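Local atomic coordinates of lectin (Trichosanthes anguina, PDB entry 4HR6), a protein that binds galactosides as a seed lectin and is a nontoxic, three-chain homologue of type II ribosome-inactivating proteins, with ricin-type beta-trefoil lectin domains. Residues C[145-149]-C[161-165]; C[189-193]-C[214-218]; C[198-204]-C[244-250]; C[234-240]-C[257-261]. One frame throughout, in Å; residues are numbered along the deposited sequence.

Contact 1 of 4, residues C[145-149]-C[161-165]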
loop_
_atom_site.group_PDB
_atom_site.type_symbol
_atom_site.label_atom_id
_atom_site.label_comp_id
_atom_site.label_asym_id
_atom_site.label_seq_id
_atom_site.Cartn_x
_atom_site.Cartn_y
_atom_site.Cartn_z
ATOM N N LEU C 145 13.379 -3.303 10.039
ATOM C CA LEU C 145 14.367 -2.276 10.310
ATOM C C LEU C 145 15.762 -2.706 9.868
ATOM O O LEU C 145 16.050 -3.899 9.693
ATOM C CB LEU C 145 14.351 -1.821 11.768
ATOM C CG LEU C 145 15.233 -2.540 12.769
ATOM C CD1 LEU C 145 15.199 -1.776 14.088
ATOM C CD2 LEU C 145 14.771 -3.984 12.910
ATOM N N ASP C 146 16.592 -1.698 9.619
ATOM C CA ASP C 146 17.945 -1.881 9.121
ATOM C C ASP C 146 17.921 -2.517 7.748
ATOM O O ASP C 146 18.917 -3.082 7.300
ATOM C CB ASP C 146 18.772 -2.731 10.114
ATOM C CG ASP C 146 20.215 -2.256 10.243
ATOM O OD1 ASP C 146 20.504 -1.087 9.895
ATOM O OD2 ASP C 146 21.063 -3.049 10.711
ATOM N N ASP C 147 16.785 -2.413 7.068
ATOM C CA ASP C 147 16.611 -3.002 5.737
ATOM C C ASP C 147 16.886 -4.490 5.657
ATOM O O ASP C 147 17.346 -4.998 4.623
ATOM C CB ASP C 147 17.475 -2.261 4.729
ATOM C CG ASP C 147 17.254 -0.796 4.794
ATOM O OD1 ASP C 147 16.120 -0.383 4.476
ATOM O OD2 ASP C 147 18.183 -0.081 5.203
ATOM N N MET C 148 16.552 -5.195 6.728
ATOM C CA MET C 148 16.699 -6.644 6.751
ATOM C C MET C 148 15.381 -7.334 6.428
ATOM O O MET C 148 14.318 -6.761 6.644
ATOM C CB MET C 148 17.229 -7.064 8.104
ATOM C CG MET C 148 18.670 -6.636 8.279
ATOM S SD MET C 148 19.357 -7.204 9.827
ATOM C CE MET C 148 19.818 -8.879 9.388
ATOM N N CYS C 149 15.478 -8.558 5.905
ATOM C CA CYS C 149 14.350 -9.325 5.374
ATOM C C CYS C 149 13.940 -10.479 6.307
ATOM O O CYS C 149 14.806 -11.189 6.833
ATOM C CB CYS C 149 14.734 -9.940 4.030
ATOM S SG CYS C 149 14.712 -8.848 2.576
ATOM N N LEU C 161 14.912 -12.035 11.212
ATOM C CA LEU C 161 15.524 -11.147 10.231
ATOM C C LEU C 161 16.948 -11.535 9.846
ATOM O O LEU C 161 17.819 -11.737 10.695
ATOM C CB LEU C 161 15.477 -9.710 10.746
ATOM C CG LEU C 161 14.047 -9.177 10.844
ATOM C CD1 LEU C 161 14.002 -7.882 11.641
ATOM C CD2 LEU C 161 13.468 -8.998 9.456
ATOM N N GLU C 162 17.156 -11.659 8.544
ATOM C CA GLU C 162 18.457 -11.890 7.965
ATOM C C GLU C 162 18.687 -10.789 6.930
ATOM O O GLU C 162 17.774 -10.028 6.614
ATOM C CB GLU C 162 18.484 -13.269 7.310
ATOM C CG GLU C 162 18.455 -14.417 8.320
ATOM C CD GLU C 162 19.752 -14.540 9.122
ATOM O OE1 GLU C 162 19.689 -14.874 10.327
ATOM O OE2 GLU C 162 20.836 -14.288 8.553
ATOM N N GLU C 163 19.913 -10.699 6.430
ATOM C CA GLU C 163 20.246 -9.782 5.367
ATOM C C GLU C 163 19.515 -10.235 4.115
ATOM O O GLU C 163 19.536 -11.420 3.772
ATOM C CB GLU C 163 21.758 -9.779 5.104
ATOM C CG GLU C 163 22.304 -8.454 4.594
ATOM C CD GLU C 163 22.444 -7.405 5.690
ATOM O OE1 GLU C 163 21.998 -6.256 5.478
ATOM O OE2 GLU C 163 22.996 -7.723 6.766
ATOM N N CYS C 164 18.890 -9.287 3.423
ATOM C CA CYS C 164 18.175 -9.587 2.192
ATOM C C CYS C 164 19.105 -10.096 1.123
ATOM O O CYS C 164 20.191 -9.557 0.943
ATOM C CB CYS C 164 17.466 -8.339 1.658
ATOM S SG CYS C 164 16.305 -7.644 2.830
ATOM N N VAL C 165 18.658 -11.120 0.401
ATOM C CA VAL C 165 19.414 -11.684 -0.706
ATOM C C VAL C 165 18.426 -11.960 -1.838
ATOM O O VAL C 165 17.576 -12.843 -1.714
ATOM C CB VAL C 165 20.130 -12.997 -0.316
ATOM C CG1 VAL C 165 21.069 -13.434 -1.434
ATOM C CG2 VAL C 165 20.885 -12.839 0.998
HETATM O O HOH W 1 19.666 -6.342 3.954
#
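Cys149 and Cys164 are joined by a disulfide at the open end of the beta hairpin formed by strands 148-153 and 158-163 of a ricin-type beta-trefoil domain. Just beside it, Cys149 and Glu162 form an antiparallel hydrogen-bonded pair that satisfies the backbone polar groups of both: Cys149 N gives to Glu162 O at 2.8 Å, and Glu162 N returns to Cys149 O at 2.9 Å, the latter almost straight at 172°. Cys149 O also takes a longer CA-H contact from Leu161. Beyond the hairpin bonds a water takes over, giving its protons to Asp147 O (2.8 Å) and Glu163 OE1 while accepting from Cys164 N, so one molecule serves both segments where direct pairing stops. Glu163 O and Val165 N are both met by the side chain amide of Gln171. The carboxylate of Asp147 turns away from the hairpin partner into the interface with other chains, in a salt bridge to Lys14 of one neighbouring chain and a hydrogen bond to Gln125 of another, while Glu162 OE1 accepts from Trp160 NE1. On the apolar side Leu161 lies against Met148, CB to CB, and crosses Leu145 at about a right angle. Met148 bends at chi3 (83°), which swings its methyl back over the opposite backbone and leaves CE 3.3 Å from Glu162 C.

Contact 2 of 4, residues C[189-193]-C[214-218]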
loop_
_atom_site.group_PDB
_atom_site.type_symbol
_atom_site.label_atom_id
_atom_site.label_comp_id
_atom_site.label_asym_id
_atom_site.label_seq_id
_atom_site.Cartn_x
_atom_site.Cartn_y
_atom_site.Cartn_z
ATOM N N LEU C 189 2.057 -23.938 5.339
ATOM C CA LEU C 189 2.738 -23.290 6.466
ATOM C C LEU C 189 2.426 -21.790 6.621
ATOM O O LEU C 189 2.605 -21.008 5.694
ATOM C CB LEU C 189 4.247 -23.466 6.291
ATOM C CG LEU C 189 4.770 -24.907 6.275
ATOM C CD1 LEU C 189 6.268 -24.931 6.017
ATOM C CD2 LEU C 189 4.444 -25.598 7.592
ATOM N N CYS C 190 2.011 -21.392 7.818
ATOM C CA CYS C 190 1.529 -20.050 8.078
ATOM C C CYS C 190 2.347 -19.375 9.157
ATOM O O CYS C 190 2.746 -20.013 10.122
ATOM C CB CYS C 190 0.079 -20.106 8.554
ATOM S SG CYS C 190 -1.175 -20.105 7.257
ATOM N N VAL C 191 2.575 -18.075 9.002
ATOM C CA VAL C 191 3.145 -17.259 10.060
ATOM C C VAL C 191 2.125 -17.218 11.184
ATOM O O VAL C 191 0.972 -16.890 10.954
ATOM C CB VAL C 191 3.467 -15.832 9.563
ATOM C CG1 VAL C 191 3.818 -14.913 10.715
ATOM C CG2 VAL C 191 4.596 -15.873 8.542
ATOM N N THR C 192 2.560 -17.548 12.400
ATOM C CA THR C 192 1.640 -17.794 13.523
ATOM C C THR C 192 2.201 -17.264 14.819
ATOM O O THR C 192 3.383 -17.408 15.074
ATOM C CB THR C 192 1.417 -19.303 13.743
ATOM O OG1 THR C 192 1.171 -19.963 12.494
ATOM C CG2 THR C 192 0.249 -19.534 14.709
ATOM N N ALA C 193 1.351 -16.665 15.634
ATOM C CA ALA C 193 1.736 -16.227 16.962
ATOM C C ALA C 193 1.559 -17.364 18.012
ATOM O O ALA C 193 0.432 -17.794 18.280
ATOM C CB ALA C 193 0.913 -15.015 17.356
ATOM N N ASN C 214 -4.651 -16.680 15.152
ATOM C CA ASN C 214 -3.296 -16.185 15.327
ATOM C C ASN C 214 -2.456 -16.438 14.078
ATOM O O ASN C 214 -1.237 -16.446 14.146
ATOM C CB ASN C 214 -2.670 -16.799 16.574
ATOM C CG ASN C 214 -2.999 -18.267 16.719
ATOM O OD1 ASN C 214 -2.780 -19.061 15.794
ATOM N ND2 ASN C 214 -3.544 -18.640 17.878
ATOM N N GLN C 215 -3.131 -16.627 12.942
ATOM C CA GLN C 215 -2.487 -16.727 11.635
ATOM C C GLN C 215 -3.030 -15.652 10.664
ATOM O O GLN C 215 -2.874 -15.771 9.445
ATOM C CB GLN C 215 -2.698 -18.133 11.055
ATOM C CG GLN C 215 -2.196 -19.249 11.956
ATOM C CD GLN C 215 -2.299 -20.621 11.314
ATOM O OE1 GLN C 215 -3.311 -20.959 10.714
ATOM N NE2 GLN C 215 -1.246 -21.418 11.444
ATOM N N ARG C 216 -3.671 -14.621 11.208
ATOM C CA ARG C 216 -4.370 -13.616 10.396
ATOM C C ARG C 216 -3.810 -12.234 10.645
ATOM O O ARG C 216 -3.872 -11.725 11.760
ATOM C CB ARG C 216 -5.878 -13.597 10.671
ATOM C CG ARG C 216 -6.666 -12.720 9.691
ATOM C CD ARG C 216 -8.180 -12.894 9.793
ATOM N NE ARG C 216 -8.912 -11.700 9.364
ATOM C CZ ARG C 216 -10.187 -11.425 9.658
ATOM N NH1 ARG C 216 -10.933 -12.251 10.395
ATOM N NH2 ARG C 216 -10.727 -10.302 9.222
ATOM N N TRP C 217 -3.317 -11.621 9.569
ATOM C CA TRP C 217 -2.549 -10.372 9.630
ATOM C C TRP C 217 -3.096 -9.330 8.668
ATOM O O TRP C 217 -3.557 -9.677 7.591
ATOM C CB TRP C 217 -1.104 -10.673 9.251
ATOM C CG TRP C 217 -0.541 -11.754 10.077
ATOM C CD1 TRP C 217 -0.365 -13.072 9.723
ATOM C CD2 TRP C 217 -0.111 -11.639 11.425
ATOM N NE1 TRP C 217 0.172 -13.765 10.768
ATOM C CE2 TRP C 217 0.328 -12.912 11.831
ATOM C CE3 TRP C 217 -0.056 -10.577 12.336
ATOM C CZ2 TRP C 217 0.826 -13.151 13.102
ATOM C CZ3 TRP C 217 0.431 -10.817 13.600
ATOM C CH2 TRP C 217 0.871 -12.090 13.972
ATOM N N VAL C 218 -3.017 -8.058 9.050
ATOM C CA VAL C 218 -3.349 -6.968 8.136
ATOM C C VAL C 218 -2.212 -5.930 8.056
ATOM O O VAL C 218 -1.711 -5.430 9.082
ATOM C CB VAL C 218 -4.704 -6.309 8.491
ATOM C CG1 VAL C 218 -4.725 -5.787 9.919
ATOM C CG2 VAL C 218 -5.037 -5.198 7.505
#
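Gln215 runs alongside Thr192, both side chains pointing the same way, and its amide makes three hydrogen bonds. With CG beside the backbone N (chi1 -57°) and the chain extended beyond it, NE2 reaches Thr192 OG1 at 3.0 Å, the acceptor lying close to the amide plane. NE2 also gives to Asn208 O, and OE1 accepts from Asp210 N; these two flank Cys209, the disulfide partner of Cys190, whose CB packs 3.4 Å from Gln215 NE2. Thr192 OG1 spends its own proton on Cys190 O, so the hydroxyl accepts from the glutamine and donates to the strand backbone. Trp217 approaches edge-on. Its NE1 points at Val191 O, 3.2 Å away and nearly straight at 175°; the oxygen sits in the indole plane, yet the nitrogen stands above the plane of that carbonyl. Val191 CG1 lies near NE1 but well out of the indole plane, the two side chains crossing at about a right angle, and farther along CH2 comes near Ala193 CB, while Ile181 and Leu249 pack on the ring from other strands. Asn214 contributes chiefly its backbone: its O accepts from Ala193 N at 3.0 Å within the carbonyl plane, and takes a CA-H contact from Thr192. Its OD1, hydrogen-bonded to Ser212 OG, rests 3.3 Å from Thr192 CG2. A glutamine fixing the local loops and a tryptophan buried two residues later, here Gln215-Arg216-Trp217, make up the QxW motif that recurs in the hydrophobic core of ricin-type beta-trefoils.

Contact 3 of 4, residues C[198-204]-C[244-250]. With AMG (methyl alpha-D-galactopyranoside), chain E.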
loop_
_atom_site.group_PDB
_atom_site.type_symbol
_atom_site.label_atom_id
_atom_site.label_comp_id
_atom_site.label_asym_id
_atom_site.label_seq_id
_atom_site.Cartn_x
_atom_site.Cartn_y
_atom_site.Cartn_z
ATOM N N TYR C 198 8.365 -14.060 25.086
ATOM C CA TYR C 198 9.653 -13.409 25.297
ATOM C C TYR C 198 9.326 -12.031 25.875
ATOM O O TYR C 198 8.478 -11.318 25.336
ATOM C CB TYR C 198 10.425 -13.285 23.979
ATOM C CG TYR C 198 11.854 -12.816 24.142
ATOM C CD1 TYR C 198 12.907 -13.728 24.193
ATOM C CD2 TYR C 198 12.158 -11.459 24.250
ATOM C CE1 TYR C 198 14.219 -13.304 24.343
ATOM C CE2 TYR C 198 13.465 -11.026 24.403
ATOM C CZ TYR C 198 14.491 -11.951 24.449
ATOM O OH TYR C 198 15.787 -11.525 24.597
ATOM N N ASP C 199 9.963 -11.674 26.988
ATOM C CA ASP C 199 9.623 -10.450 27.731
ATOM C C ASP C 199 8.110 -10.303 27.949
ATOM O O ASP C 199 7.591 -9.188 27.961
ATOM C CB ASP C 199 10.185 -9.195 27.027
ATOM C CG ASP C 199 11.718 -9.194 26.927
ATOM O OD1 ASP C 199 12.395 -9.821 27.770
ATOM O OD2 ASP C 199 12.251 -8.546 25.999
ATOM N N ASN C 200 7.421 -11.429 28.140
ATOM C CA ASN C 200 5.962 -11.469 28.380
ATOM C C ASN C 200 5.103 -11.075 27.170
ATOM O O ASN C 200 4.049 -10.450 27.314
ATOM C CB ASN C 200 5.577 -10.646 29.631
ATOM C CG ASN C 200 5.434 -11.504 30.879
ATOM O OD1 ASN C 200 4.472 -11.358 31.639
ATOM N ND2 ASN C 200 6.389 -12.407 31.093
ATOM N N TRP C 201 5.560 -11.468 25.981
ATOM C CA TRP C 201 4.845 -11.218 24.728
ATOM C C TRP C 201 4.983 -12.442 23.819
ATOM O O TRP C 201 6.026 -13.101 23.811
ATOM C CB TRP C 201 5.426 -9.999 24.013
ATOM C CG TRP C 201 5.323 -8.681 24.750
ATOM C CD1 TRP C 201 6.338 -8.011 25.374
ATOM C CD2 TRP C 201 4.155 -7.855 24.892
ATOM N NE1 TRP C 201 5.871 -6.829 25.913
ATOM C CE2 TRP C 201 4.537 -6.711 25.633
ATOM C CE3 TRP C 201 2.825 -7.973 24.472
ATOM C CZ2 TRP C 201 3.640 -5.693 25.951
ATOM C CZ3 TRP C 201 1.929 -6.960 24.802
ATOM C CH2 TRP C 201 2.344 -5.835 25.530
ATOM N N LYS C 202 3.951 -12.729 23.031
ATOM C CA LYS C 202 3.931 -13.941 22.213
ATOM C C LYS C 202 4.956 -13.875 21.090
ATOM O O LYS C 202 5.251 -12.794 20.575
ATOM C CB LYS C 202 2.530 -14.180 21.664
ATOM C CG LYS C 202 1.503 -14.435 22.765
ATOM C CD LYS C 202 0.089 -14.037 22.360
ATOM C CE LYS C 202 -0.579 -15.105 21.509
ATOM N NZ LYS C 202 -1.095 -16.237 22.328
ATOM N N VAL C 203 5.505 -15.033 20.729
ATOM C CA VAL C 203 6.577 -15.128 19.757
ATOM C C VAL C 203 6.023 -15.694 18.454
ATOM O O VAL C 203 5.187 -16.608 18.466
ATOM C CB VAL C 203 7.744 -16.006 20.277
ATOM C CG1 VAL C 203 8.663 -16.446 19.153
ATOM C CG2 VAL C 203 8.550 -15.254 21.335
ATOM N N ILE C 204 6.501 -15.145 17.335
ATOM C CA ILE C 204 5.981 -15.491 16.024
ATOM C C ILE C 204 6.843 -16.572 15.417
ATOM O O ILE C 204 8.068 -16.465 15.395
ATOM C CB ILE C 204 5.986 -14.288 15.040
ATOM C CG1 ILE C 204 5.389 -13.026 15.671
ATOM C CG2 ILE C 204 5.234 -14.656 13.756
ATOM C CD1 ILE C 204 3.962 -13.167 16.129
ATOM N N LEU C 244 18.842 -10.848 18.524
ATOM C CA LEU C 244 18.025 -11.706 19.394
ATOM C C LEU C 244 17.271 -12.818 18.665
ATOM O O LEU C 244 16.797 -13.761 19.305
ATOM C CB LEU C 244 17.018 -10.873 20.209
ATOM C CG LEU C 244 17.598 -10.091 21.391
ATOM C CD1 LEU C 244 16.553 -9.196 22.036
ATOM C CD2 LEU C 244 18.208 -11.037 22.425
ATOM N N LYS C 245 17.129 -12.697 17.344
ATOM C CA LYS C 245 16.405 -13.679 16.534
ATOM C C LYS C 245 14.934 -13.892 16.953
ATOM O O LYS C 245 14.363 -14.943 16.662
ATOM C CB LYS C 245 17.158 -15.018 16.529
ATOM C CG LYS C 245 18.054 -15.220 15.324
ATOM C CD LYS C 245 19.271 -14.322 15.351
ATOM C CE LYS C 245 20.186 -14.610 14.168
ATOM N NZ LYS C 245 20.667 -16.024 14.157
ATOM N N LYS C 246 14.329 -12.897 17.615
ATOM C CA LYS C 246 12.942 -13.003 18.102
ATOM C C LYS C 246 11.990 -11.921 17.546
ATOM O O LYS C 246 12.138 -10.720 17.827
ATOM C CB LYS C 246 12.893 -12.989 19.644
ATOM C CG LYS C 246 12.776 -14.366 20.307
ATOM C CD LYS C 246 14.135 -15.032 20.488
ATOM C CE LYS C 246 14.057 -16.340 21.273
ATOM N NZ LYS C 246 14.035 -17.551 20.401
ATOM N N ILE C 247 11.001 -12.375 16.776
ATOM C CA ILE C 247 9.867 -11.547 16.372
ATOM C C ILE C 247 8.705 -11.841 17.316
ATOM O O ILE C 247 8.300 -12.994 17.468
ATOM C CB ILE C 247 9.422 -11.847 14.925
ATOM C CG1 ILE C 247 10.615 -11.790 13.969
ATOM C CG2 ILE C 247 8.309 -10.887 14.494
ATOM C CD1 ILE C 247 11.401 -10.496 14.057
ATOM N N ILE C 248 8.179 -10.796 17.945
ATOM C CA ILE C 248 7.091 -10.934 18.893
ATOM C C ILE C 248 5.865 -10.121 18.464
ATOM O O ILE C 248 5.940 -9.326 17.529
ATOM C CB ILE C 248 7.526 -10.489 20.310
ATOM C CG1 ILE C 248 7.803 -8.985 20.362
ATOM C CG2 ILE C 248 8.751 -11.283 20.756
ATOM C CD1 ILE C 248 8.096 -8.451 21.749
ATOM N N LEU C 249 4.762 -10.323 19.186
ATOM C CA LEU C 249 3.501 -9.631 18.973
ATOM C C LEU C 249 3.259 -8.680 20.131
ATOM O O LEU C 249 2.994 -9.104 21.246
ATOM C CB LEU C 249 2.365 -10.651 18.881
ATOM C CG LEU C 249 0.984 -10.149 18.455
ATOM C CD1 LEU C 249 1.034 -9.482 17.090
ATOM C CD2 LEU C 249 0.019 -11.320 18.421
ATOM N N HIS C 250 3.332 -7.386 19.855
ATOM C CA HIS C 250 3.456 -6.379 20.894
ATOM C C HIS C 250 2.360 -5.330 20.797
ATOM O O HIS C 250 1.676 -5.230 19.791
ATOM C CB HIS C 250 4.833 -5.722 20.750
ATOM C CG HIS C 250 5.250 -4.907 21.931
ATOM N ND1 HIS C 250 4.942 -3.570 22.057
ATOM C CD2 HIS C 250 5.964 -5.234 23.031
ATOM C CE1 HIS C 250 5.445 -3.109 23.189
ATOM N NE2 HIS C 250 6.070 -4.098 23.798
HETATM C C1 AMG E . 11.050 -2.432 24.093
HETATM C C2 AMG E . 10.616 -2.082 22.668
HETATM C C3 AMG E . 9.314 -2.801 22.296
HETATM C C4 AMG E . 9.462 -4.298 22.538
HETATM C C5 AMG E . 9.999 -4.569 23.953
HETATM C C6 AMG E . 10.292 -6.046 24.202
HETATM C C7 AMG E . 10.672 -1.466 26.238
HETATM O O1 AMG E . 10.080 -1.972 25.044
HETATM O O2 AMG E . 10.468 -0.664 22.576
HETATM O O3 AMG E . 8.961 -2.575 20.923
HETATM O O4 AMG E . 10.331 -4.846 21.538
HETATM O O5 AMG E . 11.207 -3.844 24.184
HETATM O O6 AMG E . 10.305 -6.273 25.619
HETATM O O HOH W 2 1.496 -10.921 22.885
HETATM O O HOH W 3 10.838 -14.975 15.603
#
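Val203 faces Ile248 in an antiparallel non-hydrogen-bonded pair, and round it the strands 201-204 and 247-250 close tightly. Leu249 N gives to Lys202 O at 2.9 Å, and Ile204 N gives to Ile247 O at 2.8 Å. Ile204 fills the buried side, CG1 against Ile247 CG2 (3.8 Å) and CD1 against Leu249 CB. Toward the ends the fit slackens: one water spans Lys202 N and Leu249 O, another Ile204 O and Ile247 N. At the outer rim Tyr198, leading into a type I' turn, rests its CB on Ile248 CG2, while its ring end meets partly exposed residues, OH beside the methyls of Leu244 and CD1 near Lys246 CG. The sugar end is aromatic. Trp201 and His250 overlap obliquely, their planes at 45°, with His250 CD2 over the indole face 3.3 Å from Trp201 NE1. The opposite face of the imidazole carries the galactoside, His250 NE2 lying 3.6 Å from AMG C4. His250 is thus layered between indole and sugar carbons and gripped through its faces, whereas the direct polar hold on the sugar in this contact comes from Asp199 OD2, which accepts from AMG O6.

Contact 4 of 4, residues C[234-240]-C[257-261]. With AMG (methyl alpha-D-galactopyranoside), chain E.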
loop_
_atom_site.group_PDB
_atom_site.type_symbol
_atom_site.label_atom_id
_atom_site.label_comp_id
_atom_site.label_asym_id
_atom_site.label_seq_id
_atom_site.Cartn_x
_atom_site.Cartn_y
_atom_site.Cartn_z
ATOM N N ALA C 234 0.822 -5.564 17.064
ATOM C CA ALA C 234 1.708 -5.461 15.902
ATOM C C ALA C 234 2.929 -6.363 16.001
ATOM O O ALA C 234 3.496 -6.556 17.067
ATOM C CB ALA C 234 2.182 -4.031 15.769
ATOM N N MET C 235 3.343 -6.878 14.858
ATOM C CA MET C 235 4.595 -7.582 14.707
ATOM C C MET C 235 5.736 -6.617 15.060
ATOM O O MET C 235 5.679 -5.421 14.756
ATOM C CB MET C 235 4.699 -8.095 13.274
ATOM C CG MET C 235 5.646 -9.249 13.082
ATOM S SD MET C 235 5.473 -10.071 11.489
ATOM C CE MET C 235 3.823 -10.729 11.613
ATOM N N ASP C 236 6.758 -7.138 15.736
ATOM C CA ASP C 236 7.692 -6.301 16.488
ATOM C C ASP C 236 9.011 -7.046 16.663
ATOM O O ASP C 236 9.030 -8.198 17.111
ATOM C CB ASP C 236 7.058 -5.936 17.843
ATOM C CG ASP C 236 8.020 -5.218 18.800
ATOM O OD1 ASP C 236 7.574 -4.345 19.585
ATOM O OD2 ASP C 236 9.211 -5.537 18.784
ATOM N N VAL C 237 10.101 -6.381 16.288
ATOM C CA VAL C 237 11.447 -6.895 16.467
ATOM C C VAL C 237 11.863 -6.598 17.906
ATOM O O VAL C 237 12.006 -5.433 18.294
ATOM C CB VAL C 237 12.457 -6.264 15.480
ATOM C CG1 VAL C 237 13.827 -6.926 15.616
ATOM C CG2 VAL C 237 11.963 -6.391 14.041
ATOM N N ALA C 238 12.032 -7.663 18.694
ATOM C CA ALA C 238 12.265 -7.558 20.142
ATOM C C ALA C 238 13.468 -6.685 20.467
ATOM O O ALA C 238 14.568 -6.937 19.958
ATOM C CB ALA C 238 12.460 -8.949 20.735
ATOM N N ARG C 239 13.241 -5.656 21.286
ATOM C CA ARG C 239 14.300 -4.761 21.788
ATOM C C ARG C 239 15.003 -3.964 20.688
ATOM O O ARG C 239 16.117 -3.491 20.888
ATOM N N SER C 240 14.347 -3.820 19.536
ATOM C CA SER C 240 14.981 -3.327 18.308
ATOM C C SER C 240 16.332 -4.005 18.076
ATOM O O SER C 240 17.268 -3.381 17.576
ATOM C CB SER C 240 15.146 -1.803 18.348
ATOM O OG SER C 240 13.937 -1.172 18.737
ATOM N N ASN C 257 11.065 -0.536 14.903
ATOM C CA ASN C 257 11.037 -1.988 15.058
ATOM C C ASN C 257 9.652 -2.599 14.797
ATOM O O ASN C 257 9.527 -3.830 14.760
ATOM C CB ASN C 257 11.560 -2.419 16.440
ATOM C CG ASN C 257 10.735 -1.856 17.573
ATOM O OD1 ASN C 257 10.242 -0.735 17.488
ATOM N ND2 ASN C 257 10.566 -2.635 18.635
ATOM N N GLN C 258 8.636 -1.744 14.607
ATOM C CA GLN C 258 7.283 -2.177 14.212
ATOM C C GLN C 258 6.867 -1.722 12.790
ATOM O O GLN C 258 5.698 -1.875 12.384
ATOM C CB GLN C 258 6.257 -1.672 15.230
ATOM C CG GLN C 258 6.239 -2.469 16.513
ATOM C CD GLN C 258 5.208 -1.970 17.501
ATOM O OE1 GLN C 258 4.433 -1.065 17.206
ATOM N NE2 GLN C 258 5.204 -2.556 18.698
ATOM N N GLN C 259 7.824 -1.192 12.033
ATOM C CA GLN C 259 7.570 -0.709 10.677
ATOM C C GLN C 259 8.149 -1.700 9.702
ATOM O O GLN C 259 9.258 -2.173 9.885
ATOM C CB GLN C 259 8.183 0.681 10.474
ATOM C CG GLN C 259 7.382 1.820 11.110
ATOM C CD GLN C 259 8.055 3.173 10.932
ATOM O OE1 GLN C 259 8.750 3.405 9.941
ATOM N NE2 GLN C 259 7.863 4.078 11.901
ATOM N N TRP C 260 7.385 -2.002 8.658
ATOM C CA TRP C 260 7.730 -3.012 7.670
ATOM C C TRP C 260 7.344 -2.529 6.280
ATOM O O TRP C 260 6.501 -1.646 6.137
ATOM C CB TRP C 260 6.942 -4.301 7.951
ATOM C CG TRP C 260 7.122 -4.846 9.332
ATOM C CD1 TRP C 260 6.424 -4.504 10.458
ATOM C CD2 TRP C 260 8.086 -5.816 9.735
ATOM N NE1 TRP C 260 6.895 -5.211 11.540
ATOM C CE2 TRP C 260 7.907 -6.039 11.114
ATOM C CE3 TRP C 260 9.070 -6.540 9.053
ATOM C CZ2 TRP C 260 8.700 -6.942 11.837
ATOM C CZ3 TRP C 260 9.853 -7.454 9.776
ATOM C CH2 TRP C 260 9.659 -7.636 11.149
ATOM N N VAL C 261 7.929 -3.129 5.254
ATOM C CA VAL C 261 7.602 -2.782 3.890
ATOM C C VAL C 261 7.452 -4.068 3.135
ATOM O O VAL C 261 8.305 -4.945 3.263
ATOM C CB VAL C 261 8.721 -1.941 3.222
ATOM C CG1 VAL C 261 8.480 -1.804 1.725
ATOM C CG2 VAL C 261 8.849 -0.580 3.893
HETATM C C1 AMG E . 11.050 -2.432 24.093
HETATM C C2 AMG E . 10.616 -2.082 22.668
HETATM C C3 AMG E . 9.314 -2.801 22.296
HETATM C C4 AMG E . 9.462 -4.298 22.538
HETATM C C5 AMG E . 9.999 -4.569 23.953
HETATM C C6 AMG E . 10.292 -6.046 24.202
HETATM C C7 AMG E . 10.672 -1.466 26.238
HETATM O O1 AMG E . 10.080 -1.972 25.044
HETATM O O2 AMG E . 10.468 -0.664 22.576
HETATM O O3 AMG E . 8.961 -2.575 20.923
HETATM O O4 AMG E . 10.331 -4.846 21.538
HETATM O O5 AMG E . 11.207 -3.844 24.184
HETATM O O6 AMG E . 10.305 -6.273 25.619
HETATM O O HOH W 4 4.171 -4.129 12.954
HETATM O O HOH W 5 10.993 0.148 20.021
#
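One of the chain's two galactoside sites, in the second ricin-type beta-trefoil domain, lies where strand 234-237 meets the loop carrying the QxW motif Gln258-Gln259-Trp260, with Asp236 and Asn257 on the sugar and Gln258 behind them. Asp236 spreads its carboxylate toward two sugar hydroxyls: OD1 accepts from AMG O3 at 2.6 Å and OD2 from AMG O4 at 3.1 Å. Gln258 is the second shell. Its NE2 comes to the anti side of Asp236 OD1 (3.1 Å), the two flat groups turned 69° apart, and also gives to Arg251 O, while OE1 accepts from His253 N and Gly254 N. Asn257 takes the rotamer that sets CG between its backbone N and carbonyl carbon (chi1 61°), which lets ND2 divide its protons between AMG O3 at 2.8 Å and Val237 O. That carbonyl receives Ser240 N on the opposite face, while Asn257 O accepts from Val237 N at 3.0 Å. Each of O3 and O4 thus donates to Asp236 and accepts from the protein, O4 from the backbone N of Arg239, and a water links Asn257 OD1 to AMG O2. Trp260 turns its edge to Met235 O, a weak bond backed by a water that gives protons to Met235 O and Gln258 O. Bent at chi3, Met235 completes a Met-aromatic contact, SD standing 4.9 Å from the centroid of the six-membered ring of Trp260.

How the contacts relate
Contacts 3 and 4 share the bound galactoside and a sheet: their centres are 10 Å apart, and strands 234-237 and 247-250 are joined by probable hydrogen bonds, including Ile248 N to Asp236 O at 2.9 Å. His253 adds its NE2 to the sugar. Contact 2 is nearer the centre of the chain, the Trp217 side chain about 14 Å from the ligand; it touches contact 3 through Val191 CG1 and Ile204 CG2 (3.4 Å) and contact 4 through Trp217 CZ3 and Met235 CE (3.9 Å). Contact 1 packs on contact 4 through Leu161 CD1 and Val237 CG2 (3.5 Å) and on contact 3 through Glu162 OE1 and Lys245 CE (3.9 Å), but not on contact 2.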